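Local atomic coordinates of possible prolidase (Bifidobacterium longum NCC2705, PDB entry 2P9B), a protein that is a putative metal-dependent amidohydrolase, possibly a prolidase, that probably hydrolyses carbon-nitrogen bonds in a substrate not yet settled. Residues 72-77 against 384-389; 358-363 against 373-378; 251-256 against 266-271; 255-260 against 272-277. All blocks are in the same frame, centred on the assembly; numbering follows the deposited sequence.

Interaction 1 of 4, residues 72-77 against 384-389; sequences GLINAH and SILGVD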
loop_
_atom_site.group_PDB
_atom_site.type_symbol
_atom_site.label_atom_id
_atom_site.label_comp_id
_atom_site.label_asym_id
_atom_site.label_seq_id
_atom_site.Cartn_x
_atom_site.Cartn_y
_atom_site.Cartn_z
ATOM N N GLY A 72 -6.447 -5.969 8.850
ATOM C CA GLY A 72 -6.847 -5.573 7.510
ATOM C C GLY A 72 -5.619 -5.402 6.635
ATOM O O GLY A 72 -4.541 -5.052 7.130
ATOM N N LEU A 73 -5.756 -5.660 5.336
ATOM C CA LEU A 73 -4.615 -5.480 4.441
ATOM C C LEU A 73 -4.354 -3.990 4.279
ATOM O O LEU A 73 -5.237 -3.171 4.494
ATOM C CB LEU A 73 -4.890 -6.099 3.063
ATOM C CG LEU A 73 -4.993 -7.629 2.992
ATOM C CD1 LEU A 73 -5.356 -8.060 1.577
ATOM C CD2 LEU A 73 -3.653 -8.244 3.411
ATOM N N ILE A 74 -3.122 -3.648 3.920
ATOM C CA ILE A 74 -2.742 -2.257 3.701
ATOM C C ILE A 74 -2.068 -2.197 2.341
ATOM O O ILE A 74 -1.257 -3.063 2.015
ATOM C CB ILE A 74 -1.746 -1.775 4.796
ATOM C CG1 ILE A 74 -2.431 -1.843 6.165
ATOM C CG2 ILE A 74 -1.272 -0.353 4.492
ATOM C CD1 ILE A 74 -1.559 -1.405 7.332
ATOM N N ASN A 75 -2.419 -1.194 1.537
ATOM C CA ASN A 75 -1.802 -1.038 0.221
ATOM C C ASN A 75 -1.073 0.300 0.237
ATOM O O ASN A 75 -1.698 1.354 0.302
ATOM C CB ASN A 75 -2.854 -1.050 -0.893
ATOM C CG ASN A 75 -2.227 -1.156 -2.274
ATOM O OD1 ASN A 75 -1.184 -0.560 -2.534
ATOM N ND2 ASN A 75 -2.860 -1.918 -3.160
ATOM N N ALA A 76 0.256 0.259 0.190
ATOM C CA ALA A 76 1.053 1.484 0.259
ATOM C C ALA A 76 1.221 2.263 -1.035
ATOM O O ALA A 76 1.921 3.277 -1.062
ATOM C CB ALA A 76 2.429 1.165 0.842
ATOM N N HIS A 77 0.590 1.810 -2.111
ATOM C CA HIS A 77 0.733 2.520 -3.375
ATOM C C HIS A 77 -0.526 2.382 -4.223
ATOM O O HIS A 77 -0.701 1.397 -4.932
ATOM C CB HIS A 77 1.955 1.982 -4.127
ATOM C CG HIS A 77 2.347 2.808 -5.311
ATOM N ND1 HIS A 77 3.622 2.800 -5.835
ATOM C CD2 HIS A 77 1.632 3.667 -6.075
ATOM C CE1 HIS A 77 3.675 3.621 -6.868
ATOM N NE2 HIS A 77 2.482 4.160 -7.035
ATOM N N SER A 384 4.033 0.176 9.818
ATOM C CA SER A 384 5.204 0.905 10.298
ATOM C C SER A 384 5.712 1.844 9.211
ATOM O O SER A 384 6.029 3.002 9.468
ATOM C CB SER A 384 6.325 -0.063 10.696
ATOM O OG SER A 384 5.950 -0.845 11.814
ATOM N N ILE A 385 5.779 1.340 7.986
ATOM C CA ILE A 385 6.259 2.145 6.877
ATOM C C ILE A 385 5.413 3.400 6.689
ATOM O O ILE A 385 5.953 4.484 6.482
ATOM C CB ILE A 385 6.269 1.327 5.567
ATOM C CG1 ILE A 385 7.304 0.202 5.678
ATOM C CG2 ILE A 385 6.578 2.230 4.383
ATOM C CD1 ILE A 385 7.301 -0.754 4.508
ATOM N N LEU A 386 4.095 3.259 6.788
ATOM C CA LEU A 386 3.193 4.399 6.611
ATOM C C LEU A 386 3.041 5.257 7.861
ATOM O O LEU A 386 2.317 6.263 7.849
ATOM C CB LEU A 386 1.815 3.917 6.153
ATOM C CG LEU A 386 1.782 3.177 4.815
ATOM C CD1 LEU A 386 0.341 2.885 4.435
ATOM C CD2 LEU A 386 2.441 4.020 3.740
ATOM N N GLY A 387 3.719 4.861 8.934
ATOM C CA GLY A 387 3.663 5.617 10.175
ATOM C C GLY A 387 2.362 5.525 10.956
ATOM O O GLY A 387 2.028 6.431 11.728
ATOM N N VAL A 388 1.626 4.435 10.778
ATOM C CA VAL A 388 0.361 4.270 11.484
ATOM C C VAL A 388 0.334 3.013 12.359
ATOM O O VAL A 388 -0.731 2.570 12.782
ATOM C CB VAL A 388 -0.819 4.210 10.486
ATOM C CG1 VAL A 388 -0.961 5.553 9.771
ATOM C CG2 VAL A 388 -0.586 3.097 9.468
ATOM N N ASP A 389 1.507 2.461 12.648
ATOM C CA ASP A 389 1.601 1.249 13.450
ATOM C C ASP A 389 1.068 1.392 14.869
ATOM O O ASP A 389 0.731 0.401 15.509
ATOM C CB ASP A 389 3.049 0.753 13.495
ATOM C CG ASP A 389 4.017 1.822 13.942
ATOM O OD1 ASP A 389 4.154 2.843 13.232
ATOM O OD2 ASP A 389 4.643 1.639 15.007
#
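Between Ile74 and Ala76, the two residues that touch Leu386, lies Asn75, whose buried amide is held at both ends. Its OD1 accepts the backbone N of His77 at 3.0 Å in a nearly straight bond (N-H...O 163°), an Asx turn, while ND2 is bonded to the hydroxyls of Thr344 and Thr356. Asparagine suits this place because one flat group offers both an acceptor and donors, and here it fixes the corner turned at Ala76 and His77. On the other side of the strand the contact is wholly apolar. Leu386 divides its branches: CD1 meets Ile74 CG2 at 3.6 Å as the two side chains slide past each other in opposite directions, and CD2 reaches Ala76 CB at 4.1 Å. In Ile74, chi1 of -62° sets CG1 beside the backbone N and leaves CG2, the touching methyl, anti to it. Ala76, with only a beta carbon, lets the other branch approach. Gly387, with positive phi, ends helix 371-385 in a Schellman motif. His77, near the end of strand 68-78, and His79 may form, with Asp345, a metal site empty here, consistent with the His-X-His motif of amidohydrolases.

Interaction 2 of 4, residues 358-363 against 373-378; sequences RELELL and EALHAA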
loop_
_atom_site.group_PDB
_atom_site.type_symbol
_atom_site.label_atom_id
_atom_site.label_comp_id
_atom_site.label_asym_id
_atom_site.label_seq_id
_atom_site.Cartn_x
_atom_site.Cartn_y
_atom_site.Cartn_z
ATOM N N ARG A 358 -2.860 -10.099 -4.767
ATOM C CA ARG A 358 -1.935 -10.627 -5.764
ATOM C C ARG A 358 -0.488 -10.258 -5.459
ATOM O O ARG A 358 0.426 -11.032 -5.745
ATOM C CB ARG A 358 -2.311 -10.114 -7.159
ATOM C CG ARG A 358 -1.381 -10.598 -8.270
ATOM C CD ARG A 358 -1.642 -12.056 -8.622
ATOM N NE ARG A 358 -2.878 -12.203 -9.386
ATOM C CZ ARG A 358 -3.320 -13.353 -9.882
ATOM N NH1 ARG A 358 -2.630 -14.470 -9.692
ATOM N NH2 ARG A 358 -4.443 -13.383 -10.585
ATOM N N GLU A 359 -0.275 -9.084 -4.872
ATOM C CA GLU A 359 1.087 -8.638 -4.561
ATOM C C GLU A 359 1.780 -9.580 -3.587
ATOM O O GLU A 359 2.993 -9.789 -3.672
ATOM C CB GLU A 359 1.072 -7.210 -3.986
ATOM C CG GLU A 359 2.466 -6.574 -3.791
ATOM C CD GLU A 359 3.239 -6.337 -5.096
ATOM O OE1 GLU A 359 2.643 -6.412 -6.191
ATOM O OE2 GLU A 359 4.455 -6.063 -5.017
ATOM N N LEU A 360 1.018 -10.148 -2.658
ATOM C CA LEU A 360 1.616 -11.068 -1.694
ATOM C C LEU A 360 2.056 -12.344 -2.400
ATOM O O LEU A 360 3.115 -12.894 -2.101
ATOM C CB LEU A 360 0.632 -11.404 -0.569
ATOM C CG LEU A 360 0.383 -10.304 0.467
ATOM C CD1 LEU A 360 -0.485 -9.204 -0.127
ATOM C CD2 LEU A 360 -0.287 -10.903 1.686
ATOM N N GLU A 361 1.244 -12.813 -3.343
ATOM C CA GLU A 361 1.602 -14.023 -4.076
ATOM C C GLU A 361 2.849 -13.783 -4.910
ATOM O O GLU A 361 3.684 -14.677 -5.063
ATOM C CB GLU A 361 0.450 -14.481 -4.976
ATOM C CG GLU A 361 -0.615 -15.260 -4.217
ATOM C CD GLU A 361 -1.295 -16.326 -5.064
ATOM O OE1 GLU A 361 -1.976 -17.193 -4.476
ATOM O OE2 GLU A 361 -1.158 -16.298 -6.307
ATOM N N LEU A 362 2.976 -12.567 -5.438
ATOM C CA LEU A 362 4.127 -12.210 -6.254
ATOM C C LEU A 362 5.405 -12.085 -5.423
ATOM O O LEU A 362 6.480 -12.431 -5.899
ATOM C CB LEU A 362 3.862 -10.907 -7.017
ATOM C CG LEU A 362 2.731 -10.965 -8.053
ATOM C CD1 LEU A 362 2.539 -9.595 -8.683
ATOM C CD2 LEU A 362 3.054 -11.999 -9.127
ATOM N N LEU A 363 5.298 -11.588 -4.192
ATOM C CA LEU A 363 6.480 -11.468 -3.341
ATOM C C LEU A 363 6.993 -12.866 -2.994
ATOM O O LEU A 363 8.194 -13.086 -2.836
ATOM C CB LEU A 363 6.156 -10.690 -2.064
ATOM C CG LEU A 363 5.936 -9.183 -2.257
ATOM C CD1 LEU A 363 5.455 -8.567 -0.953
ATOM C CD2 LEU A 363 7.226 -8.514 -2.713
ATOM N N GLU A 373 5.701 -14.213 5.755
ATOM C CA GLU A 373 6.416 -12.955 5.598
ATOM C C GLU A 373 5.643 -11.979 4.720
ATOM O O GLU A 373 5.694 -10.770 4.936
ATOM C CB GLU A 373 7.800 -13.202 5.001
ATOM C CG GLU A 373 8.679 -14.078 5.875
ATOM C CD GLU A 373 10.008 -14.394 5.230
ATOM O OE1 GLU A 373 10.032 -14.599 3.997
ATOM O OE2 GLU A 373 11.024 -14.452 5.957
ATOM N N ALA A 374 4.939 -12.504 3.721
ATOM C CA ALA A 374 4.152 -11.654 2.834
ATOM C C ALA A 374 2.974 -11.057 3.600
ATOM O O ALA A 374 2.646 -9.881 3.435
ATOM C CB ALA A 374 3.655 -12.455 1.639
ATOM N N LEU A 375 2.326 -11.870 4.429
ATOM C CA LEU A 375 1.199 -11.388 5.225
ATOM C C LEU A 375 1.689 -10.343 6.231
ATOM O O LEU A 375 0.993 -9.374 6.542
ATOM C CB LEU A 375 0.531 -12.559 5.953
ATOM C CG LEU A 375 -0.269 -13.486 5.040
ATOM C CD1 LEU A 375 -0.566 -14.790 5.756
ATOM C CD2 LEU A 375 -1.564 -12.780 4.614
ATOM N N HIS A 376 2.906 -10.547 6.726
ATOM C CA HIS A 376 3.516 -9.633 7.686
ATOM C C HIS A 376 3.848 -8.297 7.012
ATOM O O HIS A 376 3.696 -7.228 7.613
ATOM C CB HIS A 376 4.786 -10.283 8.253
ATOM C CG HIS A 376 5.509 -9.443 9.256
ATOM N ND1 HIS A 376 4.934 -9.038 10.442
ATOM C CD2 HIS A 376 6.779 -8.972 9.274
ATOM C CE1 HIS A 376 5.819 -8.356 11.148
ATOM N NE2 HIS A 376 6.948 -8.301 10.461
ATOM N N ALA A 377 4.279 -8.367 5.756
ATOM C CA ALA A 377 4.634 -7.181 4.985
ATOM C C ALA A 377 3.393 -6.351 4.664
ATOM O O ALA A 377 3.429 -5.127 4.705
ATOM C CB ALA A 377 5.333 -7.596 3.689
ATOM N N ALA A 378 2.292 -7.034 4.371
ATOM C CA ALA A 378 1.047 -6.360 4.018
ATOM C C ALA A 378 0.336 -5.728 5.204
ATOM O O ALA A 378 -0.554 -4.896 5.019
ATOM C CB ALA A 378 0.103 -7.340 3.328
#
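Helices 358-363 and 373-378 approach to 9.2 Å between their axes and run at 134° between their N-to-C directions. The backbones come closest where Leu360 CA lies 5.2 Å from Ala374 CA, a spacing that alanine permits because its side chain ends at the beta carbon. Leu360 CB rests against Ala374 CB at 3.9 Å, and its branched end extends along the partner helix. There CD2 lies 3.6 Å from Ala374 O, a carbonyl already bonded within its own helix to Ala378 N, and 3.7 Å from Leu375 CD2, the two leucine side chains crossing at about a right angle. Ala378 CB faces both methyls of Leu360, with CD1 at 4.0 Å. These are consecutive helices joined by a short loop, inclined well away from exact antiparallel, next to the barrel: Leu375 and Ala378 also touch Met70 and Leu73 of strand 68-78, so Ala378 sits where helix 356-367 and that strand converge on helix 371-385. An alanine in place of Leu360 would lose both methyls and would probably open a gap bordered by Ala374, Leu375 and Ala378. Away from this apolar seam, Glu359 is held through its carboxylate by Ser296 OG and Leu295 N, and Arg358 forms a salt bridge with Asp446.

Interaction 3 of 4, residues 251-256 against 266-271; sequences EGVRRS and HGSVLD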
loop_
_atom_site.group_PDB
_atom_site.type_symbol
_atom_site.label_atom_id
_atom_site.label_comp_id
_atom_site.label_asym_id
_atom_site.label_seq_id
_atom_site.Cartn_x
_atom_site.Cartn_y
_atom_site.Cartn_z
ATOM N N GLU A 251 20.487 4.674 -10.312
ATOM C CA GLU A 251 20.818 6.080 -10.133
ATOM C C GLU A 251 19.653 6.817 -9.479
ATOM O O GLU A 251 19.855 7.649 -8.594
ATOM C CB GLU A 251 21.156 6.732 -11.474
ATOM C CG GLU A 251 21.584 8.190 -11.361
ATOM C CD GLU A 251 22.719 8.408 -10.364
ATOM O OE1 GLU A 251 23.555 7.497 -10.193
ATOM O OE2 GLU A 251 22.787 9.501 -9.766
ATOM N N GLY A 252 18.436 6.503 -9.915
ATOM C CA GLY A 252 17.259 7.141 -9.354
ATOM C C GLY A 252 17.076 6.764 -7.901
ATOM O O GLY A 252 16.751 7.600 -7.052
ATOM N N VAL A 253 17.285 5.489 -7.604
ATOM C CA VAL A 253 17.152 5.013 -6.238
ATOM C C VAL A 253 18.210 5.676 -5.366
ATOM O O VAL A 253 17.910 6.161 -4.277
ATOM C CB VAL A 253 17.299 3.480 -6.183
ATOM C CG1 VAL A 253 17.348 3.002 -4.739
ATOM C CG2 VAL A 253 16.123 2.837 -6.916
ATOM N N ARG A 254 19.441 5.721 -5.870
ATOM C CA ARG A 254 20.544 6.324 -5.129
ATOM C C ARG A 254 20.263 7.780 -4.772
ATOM O O ARG A 254 20.416 8.182 -3.620
ATOM C CB ARG A 254 21.841 6.229 -5.940
ATOM C CG ARG A 254 23.090 6.635 -5.172
ATOM C CD ARG A 254 24.340 6.195 -5.915
ATOM N NE ARG A 254 25.559 6.453 -5.154
ATOM C CZ ARG A 254 26.105 7.654 -4.987
ATOM N NH1 ARG A 254 25.543 8.726 -5.534
ATOM N NH2 ARG A 254 27.217 7.780 -4.274
ATOM N N ARG A 255 19.850 8.568 -5.762
ATOM C CA ARG A 255 19.559 9.979 -5.530
ATOM C C ARG A 255 18.417 10.164 -4.544
ATOM O O ARG A 255 18.466 11.050 -3.688
ATOM C CB ARG A 255 19.204 10.682 -6.839
ATOM C CG ARG A 255 20.341 10.757 -7.838
ATOM C CD ARG A 255 19.945 11.601 -9.035
ATOM N NE ARG A 255 20.986 11.613 -10.060
ATOM C CZ ARG A 255 20.945 12.371 -11.152
ATOM N NH1 ARG A 255 19.912 13.180 -11.363
ATOM N NH2 ARG A 255 21.936 12.323 -12.035
ATOM N N SER A 256 17.387 9.332 -4.670
ATOM C CA SER A 256 16.231 9.423 -3.783
ATOM C C SER A 256 16.641 9.152 -2.341
ATOM O O SER A 256 16.251 9.879 -1.430
ATOM C CB SER A 256 15.158 8.416 -4.202
ATOM O OG SER A 256 14.650 8.718 -5.493
ATOM N N HIS A 266 8.853 0.704 -6.748
ATOM C CA HIS A 266 9.362 -0.063 -7.885
ATOM C C HIS A 266 10.787 -0.498 -7.558
ATOM O O HIS A 266 11.027 -1.650 -7.205
ATOM C CB HIS A 266 9.328 0.764 -9.175
ATOM C CG HIS A 266 7.944 1.077 -9.656
ATOM N ND1 HIS A 266 7.077 1.891 -8.958
ATOM C CD2 HIS A 266 7.277 0.683 -10.766
ATOM C CE1 HIS A 266 5.936 1.986 -9.619
ATOM N NE2 HIS A 266 6.031 1.262 -10.719
ATOM N N GLY A 267 11.731 0.427 -7.667
ATOM C CA GLY A 267 13.105 0.092 -7.338
ATOM C C GLY A 267 13.923 -0.470 -8.481
ATOM O O GLY A 267 13.484 -0.491 -9.629
ATOM N N SER A 268 15.118 -0.943 -8.153
ATOM C CA SER A 268 16.028 -1.487 -9.151
ATOM C C SER A 268 16.947 -2.493 -8.488
ATOM O O SER A 268 16.818 -2.769 -7.299
ATOM C CB SER A 268 16.883 -0.361 -9.722
ATOM O OG SER A 268 17.722 0.176 -8.708
ATOM N N VAL A 269 17.884 -3.032 -9.260
ATOM C CA VAL A 269 18.839 -3.971 -8.700
ATOM C C VAL A 269 19.674 -3.159 -7.705
ATOM O O VAL A 269 19.917 -1.966 -7.915
ATOM C CB VAL A 269 19.735 -4.579 -9.804
ATOM C CG1 VAL A 269 20.480 -3.479 -10.537
ATOM C CG2 VAL A 269 20.704 -5.583 -9.189
ATOM N N LEU A 270 20.096 -3.797 -6.619
ATOM C CA LEU A 270 20.858 -3.109 -5.589
ATOM C C LEU A 270 22.294 -3.596 -5.446
ATOM O O LEU A 270 22.689 -4.598 -6.038
ATOM C CB LEU A 270 20.157 -3.273 -4.240
ATOM C CG LEU A 270 18.686 -2.852 -4.169
ATOM C CD1 LEU A 270 18.081 -3.319 -2.854
ATOM C CD2 LEU A 270 18.583 -1.345 -4.322
ATOM N N ASP A 271 23.063 -2.845 -4.664
ATOM C CA ASP A 271 24.447 -3.177 -4.347
ATOM C C ASP A 271 24.573 -2.859 -2.859
ATOM O O ASP A 271 23.627 -2.357 -2.255
ATOM C CB ASP A 271 25.442 -2.349 -5.179
ATOM C CG ASP A 271 25.205 -0.856 -5.077
ATOM O OD1 ASP A 271 25.029 -0.343 -3.957
ATOM O OD2 ASP A 271 25.211 -0.188 -6.131
#
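Val253 presses one methyl, CG2, against the loop that follows strand 263-264, and this small patch is the tight part of the contact. CG2 lies 3.6 Å from Ser268 OG and 4.1 Å from Gly267 CA. Glycine suits its position because the backbone angles there would jam a beta carbon against the carbonyl O of the preceding residue. Ser268 turns OG between its backbone N and carbonyl carbon (chi1 65°), where the hydroxyl meets the valine methyl and also donates to Val269 O at 3.2 Å, from above the carbonyl plane. Were Ser268 an alanine, Val269 O would probably lose this donor and Val253 CG2 the atom that it packs against. Ser256, likewise buried, satisfies its hydroxyl within its own helix by donating to Gly252 O at 2.8 Å.

The other side of the helix is looser and polar. There Glu251 OE2 lies in the guanidinium plane of Arg255 and bonds NE at 2.8 Å through its anti lone pair, while Val269 at the far side of the loop is exposed. Helix 250-259 packs Val253 on Ala247 and Ser256 on Ala245 of strand 243-247; Gly267 is backbone-bonded to Ala247, and Val269 touches helix 313-335.

Interaction 4 of 4, residues 255-260 against 272-277; sequences RSLLAG and DELIGM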
loop_
_atom_site.group_PDB
_atom_site.type_symbol
_atom_site.label_atom_id
_atom_site.label_comp_id
_atom_site.label_asym_id
_atom_site.label_seq_id
_atom_site.Cartn_x
_atom_site.Cartn_y
_atom_site.Cartn_z
ATOM N N ARG A 255 19.850 8.568 -5.762
ATOM C CA ARG A 255 19.559 9.979 -5.530
ATOM C C ARG A 255 18.417 10.164 -4.544
ATOM O O ARG A 255 18.466 11.050 -3.688
ATOM C CB ARG A 255 19.204 10.682 -6.839
ATOM C CG ARG A 255 20.341 10.757 -7.838
ATOM C CD ARG A 255 19.945 11.601 -9.035
ATOM N NE ARG A 255 20.986 11.613 -10.060
ATOM C CZ ARG A 255 20.945 12.371 -11.152
ATOM N NH1 ARG A 255 19.912 13.180 -11.363
ATOM N NH2 ARG A 255 21.936 12.323 -12.035
ATOM N N SER A 256 17.387 9.332 -4.670
ATOM C CA SER A 256 16.231 9.423 -3.783
ATOM C C SER A 256 16.641 9.152 -2.341
ATOM O O SER A 256 16.251 9.879 -1.430
ATOM C CB SER A 256 15.158 8.416 -4.202
ATOM O OG SER A 256 14.650 8.718 -5.493
ATOM N N LEU A 257 17.427 8.097 -2.144
ATOM C CA LEU A 257 17.886 7.729 -0.814
ATOM C C LEU A 257 18.776 8.816 -0.222
ATOM O O LEU A 257 18.662 9.144 0.957
ATOM C CB LEU A 257 18.635 6.391 -0.867
ATOM C CG LEU A 257 17.759 5.163 -1.156
ATOM C CD1 LEU A 257 18.619 3.916 -1.284
ATOM C CD2 LEU A 257 16.743 4.997 -0.033
ATOM N N LEU A 258 19.656 9.381 -1.044
ATOM C CA LEU A 258 20.548 10.437 -0.579
ATOM C C LEU A 258 19.734 11.647 -0.122
ATOM O O LEU A 258 20.052 12.273 0.886
ATOM C CB LEU A 258 21.519 10.853 -1.695
ATOM C CG LEU A 258 22.688 9.911 -2.003
ATOM C CD1 LEU A 258 23.342 10.302 -3.318
ATOM C CD2 LEU A 258 23.699 9.969 -0.867
ATOM N N ALA A 259 18.669 11.956 -0.855
ATOM C CA ALA A 259 17.812 13.091 -0.523
ATOM C C ALA A 259 17.032 12.878 0.771
ATOM O O ALA A 259 16.608 13.841 1.412
ATOM C CB ALA A 259 16.847 13.370 -1.671
ATOM N N GLY A 260 16.824 11.619 1.149
ATOM C CA GLY A 260 16.095 11.338 2.374
ATOM C C GLY A 260 14.680 10.814 2.173
ATOM O O GLY A 260 13.852 10.893 3.079
ATOM N N ASP A 272 25.725 -3.146 -2.264
ATOM C CA ASP A 272 25.919 -2.907 -0.837
ATOM C C ASP A 272 25.775 -1.452 -0.392
ATOM O O ASP A 272 25.336 -1.179 0.725
ATOM C CB ASP A 272 27.281 -3.459 -0.407
ATOM C CG ASP A 272 27.355 -4.970 -0.541
ATOM O OD1 ASP A 272 26.327 -5.579 -0.909
ATOM O OD2 ASP A 272 28.429 -5.546 -0.272
ATOM N N GLU A 273 26.142 -0.520 -1.263
ATOM C CA GLU A 273 26.034 0.889 -0.921
ATOM C C GLU A 273 24.569 1.263 -0.736
ATOM O O GLU A 273 24.201 1.886 0.257
ATOM C CB GLU A 273 26.646 1.762 -2.018
ATOM C CG GLU A 273 26.547 3.257 -1.739
ATOM C CD GLU A 273 27.002 4.111 -2.912
ATOM O OE1 GLU A 273 26.435 3.965 -4.018
ATOM O OE2 GLU A 273 27.923 4.935 -2.725
ATOM N N LEU A 274 23.735 0.874 -1.693
ATOM C CA LEU A 274 22.312 1.187 -1.628
ATOM C C LEU A 274 21.621 0.493 -0.465
ATOM O O LEU A 274 20.773 1.081 0.200
ATOM C CB LEU A 274 21.624 0.810 -2.940
ATOM C CG LEU A 274 22.040 1.604 -4.180
ATOM C CD1 LEU A 274 21.211 1.123 -5.360
ATOM C CD2 LEU A 274 21.829 3.098 -3.960
ATOM N N ILE A 275 21.974 -0.763 -0.219
ATOM C CA ILE A 275 21.370 -1.494 0.884
ATOM C C ILE A 275 21.648 -0.746 2.187
ATOM O O ILE A 275 20.768 -0.597 3.034
ATOM C CB ILE A 275 21.931 -2.926 0.963
ATOM C CG1 ILE A 275 21.440 -3.727 -0.247
ATOM C CG2 ILE A 275 21.507 -3.588 2.266
ATOM C CD1 ILE A 275 21.990 -5.137 -0.328
ATOM N N GLY A 276 22.875 -0.259 2.333
ATOM C CA GLY A 276 23.233 0.472 3.531
ATOM C C GLY A 276 22.433 1.757 3.667
ATOM O O GLY A 276 22.093 2.156 4.783
HETATM N N MSE A 277 22.133 2.394 2.533
HETATM C CA MSE A 277 21.367 3.645 2.519
HETATM C C MSE A 277 19.903 3.415 2.923
HETATM O O MSE A 277 19.256 4.315 3.461
HETATM C CB MSE A 277 21.454 4.308 1.138
HETATM C CG MSE A 277 22.886 4.588 0.676
HETATM SE SE MSE A 277 22.991 5.649 -0.965
HETATM C CE MSE A 277 22.309 7.291 -0.178
#
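Leu257 and Met277 meet without any flat side group between them; the guanidinium of Arg255 is engaged elsewhere. Its side chain starts out away from the partner helix and gives NH1 to the carbonyl of Met224. What remains between helices 255-259 and 272-277 is aliphatic. Leu257 sends CD1 to Met277 CB at 3.7 Å, and the same methyl lies 3.9 Å from Leu274 O and 4.3 Å from Leu274 CD2. With CG anti to its carbonyl carbon (chi1 -70°), Leu257 is directed into the groove between Leu274 and Met277. The end of Met277, modelled as selenomethionine, lies near Leu258, although the exact place of its terminal methyl is doubtful. Met277, partly exposed to solvent, lies at the centre of the contact, which its long apolar chain can fill, while Leu257 is buried and also touches Ile264. Gly260, at a positive phi that calls for glycine, ends the first helix in a Schellman motif. The helix axes come within 10.2 Å at an angle of 35°, and the chain passes between them through strand 263-264: neighbouring outer helices of a TIM-type barrel, each following a parallel strand.

In the fold
Interactions 1 and 2 are buried and share helix 371-385: strand 68-78 runs against the helix and the turn after it, and helix 356-367 packs against its earlier part; Leu73 CD2 against Ala378 CB, 3.9 Å, joins the two. Interactions 3 and 4 share helix 250-259 and lie farther out, their centres 8 Å apart, tied by the salt bridge of Arg254 NE to Glu273 OE1 at 2.9 Å. The touching residues differ: aliphatic side chains in interactions 1 and 2; a valine on a serine hydroxyl and a glycine, still buried, in interaction 3; leucines and a partly exposed methionine in interaction 4. Interactions 1 and 3 draw together at His77 and His266, where the barrel strands end.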